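Local coordinates for flagellar basal body protein (Helicobacter pylori, PDB 5NPY) that probably builds the flagellar hook, the flexible joint that passes torque from the membrane-embedded motor to the filament, at residues A[227-232]-A[240-245]; A[246-251]-A[274-279]; A[107-112]-A[506-511]. One frame throughout, in Å; residues are numbered along the deposited sequence.

How the contacts relate
Contacts 1 and 2 are neighbours, their centres 11 Å apart, while contact 3 lies about 70 Å and 79 Å from them, centre to centre, on the opposite side of the centre of an elongated chain. Along the sequence, 107-112 comes first; then contact 1 closes before contact 2 opens, and 506-511 follows far later. The chain therefore runs out from one end, builds contacts 1 and 2 at the other, and returns to close contact 3. Contact 1 lies in the loop before strand 247-252, which contact 2 joins to strand 275-276 within one sheet; a salt bridge between Asp228 and Lys277 ties the pair. Contact 3 joins a D1-family strand to one from late in the chain.

Contact 1 of 3, residues A[227-232]-A[240-245]; sequences QDINAL and IDAITN
An Asx turn laid over a type I beta turn, Asp228 to Ala231, presents Asn230 to the loop 240-245, where its carboxamide meets the backbone of Ala242 and Ile243. With CG anti to the backbone N (chi1 -165°), the side chain leaves the turn and crosses that of Ile243 at about a right angle. Asn230 OD1 comes within 2.6 Å of Ala242 N and accepts a weak hydrogen bond from Ile243 N at 3.3 Å. Residues 242-244 have helical backbone angles, and the oxygen lies beside the N-H groups at their start. The other branch, Asn230 ND2, lies 3.2 Å from Ile243 CG1, across that side chain. Its main polar partner is Ser382 OG, outside the loop.

The turn itself explains the choice of residues. Asp228 stands at its first position and receives Asn230 N on Asp228 OD2 at 2.9 Å, from above the carboxylate plane, while its backbone O accepts Ala231 N. Asn is likewise at home in the third position of a type I turn. Tyr266, on strand 260-266, touches Ile229, Asn230, Ala242 and Ile243, and so underlies both halves of this loop between helix 221-226 and strand 247-252.

At the other end, Ile240 N donates a nearly straight bond to Leu232 O, 3.1 Å and 166°. Beside this bond Leu232 CB packs on Ile240 CG1 at 3.8 Å; the branched Ile240 also packs against helix 327-332, touching Ile328 and Leu332. Between the two ends a water accepts from Asp241 N and donates to Asn230 O, each at 2.8 Å, bridging the two backbones.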
loop_
_atom_site.group_PDB
_atom_site.type_symbol
_atom_site.label_atom_id
_atom_site.label_comp_id
_atom_site.label_asym_id
_atom_site.label_seq_id
_atom_site.Cartn_x
_atom_site.Cartn_y
_atom_site.Cartn_z
ATOM N N GLN A 227 24.644 8.056 13.468
ATOM C CA GLN A 227 24.554 6.812 12.719
ATOM C C GLN A 227 25.162 5.678 13.538
ATOM O O GLN A 227 26.309 5.752 13.974
ATOM C CB GLN A 227 25.235 6.946 11.360
ATOM C CG GLN A 227 25.212 5.700 10.502
ATOM C CD GLN A 227 23.872 5.474 9.894
ATOM O OE1 GLN A 227 22.989 6.364 9.909
ATOM N NE2 GLN A 227 23.670 4.258 9.376
ATOM N N ASP A 228 24.361 4.661 13.800
ATOM C CA ASP A 228 24.839 3.430 14.413
ATOM C C ASP A 228 25.923 2.803 13.513
ATOM O O ASP A 228 25.691 2.533 12.328
ATOM C CB ASP A 228 23.634 2.491 14.609
ATOM C CG ASP A 228 23.986 1.162 15.310
ATOM O OD1 ASP A 228 23.040 0.460 15.723
ATOM O OD2 ASP A 228 25.175 0.799 15.430
ATOM N N ILE A 229 27.119 2.614 14.065
ATOM C CA ILE A 229 28.229 2.064 13.284
ATOM C C ILE A 229 27.937 0.636 12.796
ATOM O O ILE A 229 28.498 0.202 11.784
ATOM C CB ILE A 229 29.528 2.138 14.115
ATOM C CG1 ILE A 229 30.752 1.919 13.235
ATOM C CG2 ILE A 229 29.515 1.133 15.279
ATOM C CD1 ILE A 229 32.050 2.121 13.967
ATOM N N ASN A 230 27.062 -0.117 13.494
ATOM C CA ASN A 230 26.598 -1.424 13.018
ATOM C C ASN A 230 25.593 -1.314 11.875
ATOM O O ASN A 230 25.318 -2.331 11.220
ATOM C CB ASN A 230 25.957 -2.227 14.158
ATOM C CG ASN A 230 25.799 -3.715 13.819
ATOM O OD1 ASN A 230 26.800 -4.401 13.524
ATOM N ND2 ASN A 230 24.586 -4.225 13.894
ATOM N N ALA A 231 25.022 -0.127 11.641
ATOM C CA ALA A 231 24.136 0.120 10.495
ATOM C C ALA A 231 24.932 0.610 9.292
ATOM O O ALA A 231 24.570 1.584 8.622
ATOM C CB ALA A 231 23.036 1.118 10.866
ATOM N N LEU A 232 26.035 -0.087 9.016
ATOM C CA LEU A 232 26.973 0.310 7.974
ATOM C C LEU A 232 27.567 -0.922 7.300
ATOM O O LEU A 232 27.427 -2.054 7.774
ATOM C CB LEU A 232 28.096 1.173 8.548
ATOM C CG LEU A 232 27.706 2.570 9.043
ATOM C CD1 LEU A 232 28.863 3.127 9.811
ATOM C CD2 LEU A 232 27.339 3.478 7.871
ATOM N N ILE A 240 29.551 -4.131 8.794
ATOM C CA ILE A 240 30.570 -3.928 9.817
ATOM C C ILE A 240 30.423 -4.959 10.933
ATOM O O ILE A 240 31.421 -5.384 11.538
ATOM C CB ILE A 240 30.502 -2.487 10.356
ATOM C CG1 ILE A 240 30.739 -1.497 9.208
ATOM C CG2 ILE A 240 31.498 -2.293 11.483
ATOM C CD1 ILE A 240 32.099 -1.633 8.565
ATOM N N ASP A 241 29.184 -5.368 11.223
ATOM C CA ASP A 241 28.894 -6.484 12.123
ATOM C C ASP A 241 29.471 -6.241 13.521
ATOM O O ASP A 241 30.010 -7.149 14.161
ATOM C CB ASP A 241 29.395 -7.813 11.528
ATOM C CG ASP A 241 28.859 -9.040 12.272
ATOM O OD1 ASP A 241 29.414 -10.126 12.031
ATOM O OD2 ASP A 241 27.909 -8.930 13.101
ATOM N N ALA A 242 29.332 -4.997 14.001
ATOM C CA ALA A 242 29.715 -4.654 15.367
ATOM C C ALA A 242 29.121 -5.609 16.386
ATOM O O ALA A 242 29.708 -5.823 17.450
ATOM C CB ALA A 242 29.267 -3.232 15.701
ATOM N N ILE A 243 27.955 -6.184 16.082
ATOM C CA ILE A 243 27.246 -6.996 17.064
ATOM C C ILE A 243 28.087 -8.190 17.487
ATOM O O ILE A 243 28.177 -8.516 18.676
ATOM C CB ILE A 243 25.881 -7.436 16.514
ATOM C CG1 ILE A 243 24.974 -6.227 16.369
ATOM C CG2 ILE A 243 25.242 -8.472 17.439
ATOM C CD1 ILE A 243 24.580 -5.659 17.691
ATOM N N THR A 244 28.728 -8.857 16.539
ATOM C CA THR A 244 29.485 -10.025 16.943
ATOM C C THR A 244 30.978 -9.755 17.122
ATOM O O THR A 244 31.665 -10.594 17.707
ATOM C CB THR A 244 29.240 -11.183 15.964
ATOM O OG1 THR A 244 29.180 -10.695 14.627
ATOM C CG2 THR A 244 27.909 -11.834 16.275
ATOM N N ASN A 245 31.491 -8.583 16.706
ATOM C CA ASN A 245 32.877 -8.167 16.999
ATOM C C ASN A 245 32.862 -6.789 17.669
ATOM O O ASN A 245 33.127 -5.779 17.014
ATOM C CB ASN A 245 33.729 -8.147 15.729
ATOM C CG ASN A 245 33.666 -9.449 14.963
ATOM O OD1 ASN A 245 34.107 -10.492 15.446
ATOM N ND2 ASN A 245 33.130 -9.391 13.754
HETATM O O HOH W 1 26.660 -4.611 10.323
HETATM O O HOH W 2 25.185 -7.421 13.141
#

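Contact 2 of 3, residues A[246-251]-A[274-279]; sequences RKLNVS and NQFKTL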
loop_
_atom_site.group_PDB
_atom_site.type_symbol
_atom_site.label_atom_id
_atom_site.label_comp_id
_atom_site.label_asym_id
_atom_site.label_seq_id
_atom_site.Cartn_x
_atom_site.Cartn_y
_atom_site.Cartn_z
ATOM N N ARG A 246 32.605 -6.774 18.985
ATOM C CA ARG A 246 32.365 -5.552 19.747
ATOM C C ARG A 246 33.639 -4.822 20.180
ATOM O O ARG A 246 33.567 -3.623 20.472
ATOM C CB ARG A 246 31.522 -5.878 20.994
ATOM C CG ARG A 246 30.220 -6.676 20.683
ATOM C CD ARG A 246 29.371 -6.914 21.912
ATOM N NE ARG A 246 28.058 -7.457 21.552
ATOM C CZ ARG A 246 27.006 -6.683 21.351
ATOM N NH1 ARG A 246 27.156 -5.353 21.457
ATOM N NH2 ARG A 246 25.846 -7.240 21.021
ATOM N N LYS A 247 34.791 -5.498 20.240
ATOM C CA LYS A 247 35.972 -4.943 20.889
ATOM C C LYS A 247 36.820 -4.143 19.909
ATOM O O LYS A 247 37.120 -4.607 18.804
ATOM C CB LYS A 247 36.820 -6.051 21.511
ATOM C CG LYS A 247 36.159 -6.804 22.655
ATOM C CD LYS A 247 35.935 -5.907 23.865
ATOM C CE LYS A 247 35.454 -6.706 25.073
ATOM N NZ LYS A 247 34.193 -6.149 25.663
ATOM N N LEU A 248 37.215 -2.948 20.336
ATOM C CA LEU A 248 38.184 -2.108 19.645
ATOM C C LEU A 248 39.318 -1.817 20.612
ATOM O O LEU A 248 39.096 -1.169 21.639
ATOM C CB LEU A 248 37.562 -0.790 19.188
ATOM C CG LEU A 248 36.968 -0.620 17.794
ATOM C CD1 LEU A 248 36.372 0.778 17.686
ATOM C CD2 LEU A 248 37.995 -0.792 16.728
ATOM N N ASN A 249 40.524 -2.291 20.288
ATOM C CA ASN A 249 41.710 -2.031 21.095
ATOM C C ASN A 249 42.486 -0.868 20.488
ATOM O O ASN A 249 42.896 -0.928 19.326
ATOM C CB ASN A 249 42.599 -3.266 21.185
ATOM C CG ASN A 249 41.807 -4.533 21.341
ATOM O OD1 ASN A 249 41.400 -5.142 20.354
ATOM N ND2 ASN A 249 41.578 -4.944 22.585
ATOM N N VAL A 250 42.692 0.177 21.277
ATOM C CA VAL A 250 43.427 1.357 20.847
ATOM C C VAL A 250 44.552 1.606 21.838
ATOM O O VAL A 250 44.368 1.457 23.052
ATOM C CB VAL A 250 42.492 2.580 20.732
ATOM C CG1 VAL A 250 41.650 2.708 21.985
ATOM C CG2 VAL A 250 43.284 3.858 20.444
ATOM N N SER A 251 45.729 1.952 21.315
ATOM C CA SER A 251 46.903 2.235 22.127
ATOM C C SER A 251 47.550 3.530 21.660
ATOM O O SER A 251 47.464 3.893 20.485
ATOM C CB SER A 251 47.946 1.102 22.056
ATOM O OG SER A 251 47.350 -0.176 22.138
ATOM N N ASN A 274 33.427 2.279 28.552
ATOM C CA ASN A 274 33.898 2.668 27.221
ATOM C C ASN A 274 33.043 2.051 26.121
ATOM O O ASN A 274 33.555 1.589 25.104
ATOM C CB ASN A 274 35.380 2.305 27.027
ATOM C CG ASN A 274 36.289 3.098 27.943
ATOM O OD1 ASN A 274 35.875 4.119 28.491
ATOM N ND2 ASN A 274 37.526 2.633 28.126
ATOM N N GLN A 275 31.727 2.027 26.326
ATOM C CA GLN A 275 30.825 1.487 25.319
ATOM C C GLN A 275 30.416 2.577 24.335
ATOM O O GLN A 275 30.326 3.751 24.680
ATOM C CB GLN A 275 29.594 0.848 25.967
ATOM C CG GLN A 275 29.960 -0.343 26.850
ATOM C CD GLN A 275 28.924 -1.464 26.863
ATOM O OE1 GLN A 275 27.777 -1.289 26.444
ATOM N NE2 GLN A 275 29.332 -2.625 27.361
ATOM N N PHE A 276 30.217 2.180 23.090
ATOM C CA PHE A 276 29.808 3.097 22.036
ATOM C C PHE A 276 28.874 2.358 21.106
ATOM O O PHE A 276 28.902 1.121 21.018
ATOM C CB PHE A 276 30.980 3.642 21.207
ATOM C CG PHE A 276 31.724 2.573 20.421
ATOM C CD1 PHE A 276 32.625 1.707 21.073
ATOM C CD2 PHE A 276 31.538 2.434 19.038
ATOM C CE1 PHE A 276 33.323 0.709 20.365
ATOM C CE2 PHE A 276 32.244 1.436 18.313
ATOM C CZ PHE A 276 33.137 0.566 18.985
ATOM N N LYS A 277 28.056 3.138 20.414
ATOM C CA LYS A 277 27.084 2.600 19.483
ATOM C C LYS A 277 27.138 3.385 18.173
ATOM O O LYS A 277 27.228 2.784 17.092
ATOM C CB LYS A 277 25.689 2.669 20.078
ATOM C CG LYS A 277 24.628 2.065 19.178
ATOM C CD LYS A 277 23.487 1.597 19.982
ATOM C CE LYS A 277 22.320 1.230 19.071
ATOM N NZ LYS A 277 22.390 -0.165 18.569
ATOM N N THR A 278 27.114 4.722 18.253
ATOM C CA THR A 278 27.100 5.588 17.075
ATOM C C THR A 278 28.501 6.036 16.714
ATOM O O THR A 278 29.437 5.925 17.503
ATOM C CB THR A 278 26.260 6.845 17.303
ATOM O OG1 THR A 278 26.923 7.658 18.278
ATOM C CG2 THR A 278 24.837 6.517 17.747
ATOM N N LEU A 279 28.614 6.634 15.525
ATOM C CA LEU A 279 29.879 7.254 15.137
ATOM C C LEU A 279 30.221 8.406 16.070
ATOM O O LEU A 279 31.397 8.629 16.393
ATOM C CB LEU A 279 29.814 7.737 13.683
ATOM C CG LEU A 279 29.759 6.667 12.587
ATOM C CD1 LEU A 279 29.565 7.332 11.240
ATOM C CD2 LEU A 279 31.017 5.795 12.596
#
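Two strands of one mixed sheet, 247-252 and 275-276, meet here through Leu248 and Phe276 although they are not hydrogen-bonded partners. Strand 260-266 runs between them, antiparallel to the first and parallel to the second, and binds the backbones of Arg246, Leu248 and Val250 through Tyr266, Phe264 and Phe262. The separation shows in the backbone: Arg246 CA and Gln275 CA, the closest facing pair, are still 9.1 Å apart. Long apolar side chains are therefore what can join the two strands across the intervening one, and a leucine and a phenylalanine suit the task.

Leu248 starts out toward the other strand from its CB, whereas Phe276 is brought there by its first torsion. Its CG sits between the backbone N and the carbonyl carbon (chi1 64°), the crowded position for an aromatic residue, and from there the ring extends toward strand 247-252. Phe264 of the middle strand and Leu282 of helix 279-289 also pack against this side chain; CZ and CE1 meet Leu248. That helix starts two residues after the strand ends: Thr278 is its N-cap, with OG1 accepting from Asp281 N, a role for which a short hydroxyl side chain is well suited. The turn from strand to helix thus brings the helix close to the phenylalanine that precedes it.

The leucine and phenylalanine side chains cross at about a right angle. Arg246 O lies 4.3 Å from Phe276 CE1. The guanidinium group of Arg246 bonds to Tyr266 O and Asp384. The closest meeting is a single branch of the leucine approaching the ring obliquely, Leu248 CD1 lying 3.5 Å from Phe276 CZ.

Contact 3 of 3, residues A[107-112]-A[506-511]; sequences MTINKD and GILAFT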
loop_
_atom_site.group_PDB
_atom_site.type_symbol
_atom_site.label_atom_id
_atom_site.label_comp_id
_atom_site.label_asym_id
_atom_site.label_seq_id
_atom_site.Cartn_x
_atom_site.Cartn_y
_atom_site.Cartn_z
ATOM N N MET A 107 -39.930 -1.116 -5.440
ATOM C CA MET A 107 -40.699 -2.094 -4.695
ATOM C C MET A 107 -39.839 -2.557 -3.536
ATOM O O MET A 107 -38.680 -2.857 -3.710
ATOM C CB MET A 107 -41.078 -3.275 -5.597
ATOM C CG MET A 107 -42.030 -4.304 -5.002
ATOM S SD MET A 107 -42.367 -5.776 -6.011
ATOM C CE MET A 107 -41.136 -5.629 -7.252
ATOM N N THR A 108 -40.415 -2.605 -2.357
ATOM C CA THR A 108 -39.703 -2.994 -1.189
ATOM C C THR A 108 -40.317 -4.253 -0.693
ATOM O O THR A 108 -41.501 -4.342 -0.611
ATOM C CB THR A 108 -39.823 -1.932 -0.109
ATOM O OG1 THR A 108 -39.252 -0.720 -0.566
ATOM C CG2 THR A 108 -39.116 -2.341 1.117
ATOM N N ILE A 109 -39.504 -5.231 -0.364
ATOM C CA ILE A 109 -40.003 -6.497 0.092
ATOM C C ILE A 109 -39.603 -6.759 1.516
ATOM O O ILE A 109 -38.455 -6.886 1.806
ATOM C CB ILE A 109 -39.433 -7.653 -0.737
ATOM C CG1 ILE A 109 -39.323 -7.317 -2.207
ATOM C CG2 ILE A 109 -40.256 -8.889 -0.554
ATOM C CD1 ILE A 109 -40.629 -7.235 -2.918
ATOM N N ASN A 110 -40.569 -6.901 2.394
ATOM C CA ASN A 110 -40.281 -7.162 3.778
ATOM C C ASN A 110 -40.732 -8.547 4.155
ATOM O O ASN A 110 -41.397 -9.196 3.402
ATOM C CB ASN A 110 -40.966 -6.129 4.635
ATOM C CG ASN A 110 -40.397 -4.759 4.437
ATOM O OD1 ASN A 110 -40.995 -3.916 3.822
ATOM N ND2 ASN A 110 -39.229 -4.541 4.972
ATOM N N LYS A 111 -40.376 -9.010 5.334
ATOM C CA LYS A 111 -40.752 -10.347 5.744
ATOM C C LYS A 111 -42.251 -10.543 5.863
ATOM O O LYS A 111 -42.741 -11.602 5.565
ATOM C CB LYS A 111 -40.056 -10.750 7.020
ATOM C CG LYS A 111 -40.369 -9.862 8.188
ATOM C CD LYS A 111 -40.709 -10.668 9.421
ATOM C CE LYS A 111 -40.496 -9.860 10.690
ATOM N NZ LYS A 111 -41.655 -8.995 11.012
ATOM N N ASP A 112 -42.985 -9.532 6.298
ATOM C CA ASP A 112 -44.427 -9.634 6.374
ATOM C C ASP A 112 -44.949 -9.242 5.004
ATOM O O ASP A 112 -44.870 -10.021 4.083
ATOM C CB ASP A 112 -44.976 -8.703 7.441
ATOM C CG ASP A 112 -44.066 -7.557 7.719
ATOM O OD1 ASP A 112 -44.566 -6.449 7.890
ATOM O OD2 ASP A 112 -42.858 -7.762 7.690
ATOM N N GLY A 506 -33.618 -8.582 -10.020
ATOM C CA GLY A 506 -34.641 -8.956 -9.061
ATOM C C GLY A 506 -35.148 -10.369 -9.304
ATOM O O GLY A 506 -35.321 -10.808 -10.447
ATOM N N ILE A 507 -35.358 -11.095 -8.204
ATOM C CA ILE A 507 -35.960 -12.423 -8.207
ATOM C C ILE A 507 -36.888 -12.493 -7.004
ATOM O O ILE A 507 -36.500 -12.114 -5.895
ATOM C CB ILE A 507 -34.909 -13.553 -8.141
ATOM C CG1 ILE A 507 -34.085 -13.619 -9.423
ATOM C CG2 ILE A 507 -35.580 -14.903 -7.919
ATOM C CD1 ILE A 507 -34.809 -14.281 -10.586
ATOM N N LEU A 508 -38.113 -12.952 -7.217
ATOM C CA LEU A 508 -39.083 -13.103 -6.140
ATOM C C LEU A 508 -39.764 -14.457 -6.271
ATOM O O LEU A 508 -40.039 -14.919 -7.384
ATOM C CB LEU A 508 -40.135 -11.984 -6.147
ATOM C CG LEU A 508 -39.607 -10.564 -5.925
ATOM C CD1 LEU A 508 -40.656 -9.555 -6.317
ATOM C CD2 LEU A 508 -39.187 -10.356 -4.474
ATOM N N ALA A 509 -40.021 -15.091 -5.131
ATOM C CA ALA A 509 -40.683 -16.383 -5.074
ATOM C C ALA A 509 -41.942 -16.279 -4.225
ATOM O O ALA A 509 -42.187 -15.278 -3.546
ATOM C CB ALA A 509 -39.749 -17.465 -4.515
ATOM N N PHE A 510 -42.743 -17.338 -4.275
ATOM C CA PHE A 510 -43.983 -17.415 -3.527
ATOM C C PHE A 510 -44.176 -18.843 -3.060
ATOM O O PHE A 510 -43.712 -19.786 -3.704
ATOM C CB PHE A 510 -45.188 -16.994 -4.365
ATOM C CG PHE A 510 -45.060 -15.633 -4.975
ATOM C CD1 PHE A 510 -44.397 -15.458 -6.180
ATOM C CD2 PHE A 510 -45.619 -14.526 -4.350
ATOM C CE1 PHE A 510 -44.286 -14.199 -6.744
ATOM C CE2 PHE A 510 -45.514 -13.266 -4.910
ATOM C CZ PHE A 510 -44.843 -13.101 -6.105
ATOM N N THR A 511 -44.870 -18.997 -1.935
ATOM C CA THR A 511 -45.204 -20.334 -1.467
ATOM C C THR A 511 -46.361 -20.951 -2.244
ATOM O O THR A 511 -46.615 -22.152 -2.092
ATOM C CB THR A 511 -45.543 -20.312 0.026
ATOM O OG1 THR A 511 -46.661 -19.437 0.256
ATOM C CG2 THR A 511 -44.332 -19.855 0.851
#
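Leu508 reaches out from its strand to meet Met107 and Ile109, two residues on one side of strand 107-109. Its CB already points toward that strand, and CG is anti to the carbonyl carbon (chi1 -63°), which carries the forked end of the side chain across the gap. Neither CB nor CG comes close to the facing segment; the two methyls do all the touching. Leu508 CD1 meets Met107 CE at 4.1 Å and Met107 SD at 4.2 Å, and it also lies 4.1 Å from Ile109 CD1. Leu508 CD2 is given over to the isoleucine, 3.8 Å from both Ile109 CG1 and Ile109 CD1.

Both approaches are tip to tip, the leucine methyls meeting a methyl, a methylene and a thioether, with no hydrogen bond across the contact. Residue type fits this: the fork of a leucine can serve two neighbours at once, and the unbranched methionine is long enough to arrive from two residues further back. Met107 runs extended through its first two torsions, with CG anti to the backbone N (chi1 -173°), and bends only at chi3, so that sulfur and terminal methyl both lie beside the leucine.

Val98 of strand 97-100 packs against both Met107 and Leu508, while Leu544 of strand 543-544 touches Ile109. Segment 107-112 carries D1 family sequence, whereas strand 499-509 comes from far later in the chain. Strand 107-109 pairs with 114-116 and 173-176, and strand 499-509 with 143-148, 489-494 and 543-544, so the contact brings early and late strands together.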